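Local coordinates for protein solute carrier family 15 member 1 (Mus musculus, PDB 5A9D) that forms the extracellular domain of the intestinal proton-coupled peptide transporter PepT1, a membrane carrier that takes up small peptides, chiefly di- and tripeptides, at residues N103-N106 and E107-I111. Residues are numbered along the deposited sequence; the frame is centred on the assembly and turned at random.
Sequences NTLN and EMVTI
Asn103 reaches across the loop to Glu107 and Val109, and its side chain forms an Asx turn in the connection between strands 97-103 and 109-113 of an immunoglobulin-like module. These strands lie in different sheets, so the loop passes from one layer to the other. From the backbone outward, Asn103 CB meets Val109 CG2 at 3.6 Å, and Asn103 CG lies 3.5 Å from that same methyl, the two side chains approaching from opposite directions. With CG anti to the backbone N (chi1 178°), the amide extends across the loop. Asn103 OD1 accepts from Leu105 N at 2.9 Å, which defines the turn; the donor sits well above the carbonyl plane, 55° out of it. Asn103 ND2 donates to Glu107 O at 2.8 Å, nearly straight at 170° and with the acceptor in the amide plane. A second bond, from ND2 to Val121 O, ties the group to strand 116-121, so three bonds fix the rotation of this buried amide. Beside it, Leu105 crosses Val109 at about a right angle, Leu105 CD1 touching Val109 CG1 at 3.7 Å, while Val109 also packs on Ile169 of the facing sheet. That same Val109 CG1 lies 3.5 Å from Asn103 OD1.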
loop_
_atom_site.group_PDB
_atom_site.type_symbol
_atom_site.label_atom_id
_atom_site.label_comp_id
_atom_site.label_asym_id
_atom_site.label_seq_id
_atom_site.Cartn_x
_atom_site.Cartn_y
_atom_site.Cartn_z
ATOM N N ASN A 103 -3.724 -2.819 15.360
ATOM C CA ASN A 103 -4.804 -3.338 16.181
ATOM C C ASN A 103 -4.512 -4.774 16.571
ATOM O O ASN A 103 -4.346 -5.604 15.689
ATOM C CB ASN A 103 -6.138 -3.214 15.424
ATOM C CG ASN A 103 -7.316 -3.780 16.168
ATOM O OD1 ASN A 103 -7.312 -3.880 17.387
ATOM N ND2 ASN A 103 -8.376 -4.083 15.458
ATOM N N THR A 104 -4.438 -5.085 17.880
ATOM C CA THR A 104 -4.240 -6.488 18.299
ATOM C C THR A 104 -5.546 -7.092 18.827
ATOM O O THR A 104 -5.558 -8.239 19.232
ATOM C CB THR A 104 -3.095 -6.645 19.314
ATOM O OG1 THR A 104 -3.515 -6.127 20.572
ATOM C CG2 THR A 104 -1.798 -5.989 18.859
ATOM N N LEU A 105 -6.643 -6.316 18.815
ATOM C CA LEU A 105 -7.931 -6.771 19.321
ATOM C C LEU A 105 -8.631 -7.644 18.292
ATOM O O LEU A 105 -8.248 -7.620 17.126
ATOM C CB LEU A 105 -8.814 -5.562 19.720
ATOM C CG LEU A 105 -8.149 -4.512 20.623
ATOM C CD1 LEU A 105 -9.069 -3.327 20.817
ATOM C CD2 LEU A 105 -7.697 -5.105 21.957
ATOM N N ASN A 106 -9.669 -8.398 18.729
ATOM C CA ASN A 106 -10.436 -9.329 17.898
ATOM C C ASN A 106 -11.584 -8.650 17.123
ATOM O O ASN A 106 -12.282 -9.299 16.332
ATOM C CB ASN A 106 -10.927 -10.528 18.755
ATOM C CG ASN A 106 -9.768 -11.296 19.364
ATOM O OD1 ASN A 106 -8.760 -11.590 18.699
ATOM N ND2 ASN A 106 -9.846 -11.579 20.658
ATOM N N GLU A 107 -11.756 -7.349 17.346
ATOM C CA GLU A 107 -12.741 -6.490 16.685
ATOM C C GLU A 107 -11.983 -5.330 16.044
ATOM O O GLU A 107 -10.873 -5.004 16.477
ATOM C CB GLU A 107 -13.779 -5.921 17.689
ATOM C CG GLU A 107 -14.600 -6.960 18.459
ATOM C CD GLU A 107 -15.417 -7.960 17.656
ATOM O OE1 GLU A 107 -15.952 -7.581 16.587
ATOM O OE2 GLU A 107 -15.545 -9.119 18.115
ATOM N N MET A 108 -12.587 -4.708 15.030
ATOM C CA MET A 108 -12.035 -3.551 14.331
ATOM C C MET A 108 -11.956 -2.354 15.287
ATOM O O MET A 108 -12.736 -2.253 16.234
ATOM C CB MET A 108 -12.942 -3.169 13.160
ATOM C CG MET A 108 -12.841 -4.096 11.973
ATOM S SD MET A 108 -14.117 -3.638 10.779
ATOM C CE MET A 108 -13.900 -4.950 9.542
ATOM N N VAL A 109 -11.043 -1.432 15.007
ATOM C CA VAL A 109 -10.869 -0.229 15.810
ATOM C C VAL A 109 -10.865 0.999 14.908
ATOM O O VAL A 109 -10.392 0.931 13.784
ATOM C CB VAL A 109 -9.608 -0.266 16.724
ATOM C CG1 VAL A 109 -9.713 -1.341 17.794
ATOM C CG2 VAL A 109 -8.311 -0.390 15.931
ATOM N N THR A 110 -11.354 2.120 15.418
ATOM C CA THR A 110 -11.336 3.384 14.713
ATOM C C THR A 110 -10.580 4.363 15.583
ATOM O O THR A 110 -10.826 4.461 16.786
ATOM C CB THR A 110 -12.752 3.823 14.302
ATOM O OG1 THR A 110 -13.176 2.957 13.259
ATOM C CG2 THR A 110 -12.796 5.281 13.786
ATOM N N ILE A 111 -9.635 5.068 14.977
ATOM C CA ILE A 111 -8.819 6.043 15.677
ATOM C C ILE A 111 -9.067 7.369 15.056
ATOM O O ILE A 111 -9.036 7.475 13.832
ATOM C CB ILE A 111 -7.290 5.710 15.668
ATOM C CG1 ILE A 111 -7.039 4.290 16.165
ATOM C CG2 ILE A 111 -6.501 6.752 16.492
ATOM C CD1 ILE A 111 -6.843 3.257 15.026
#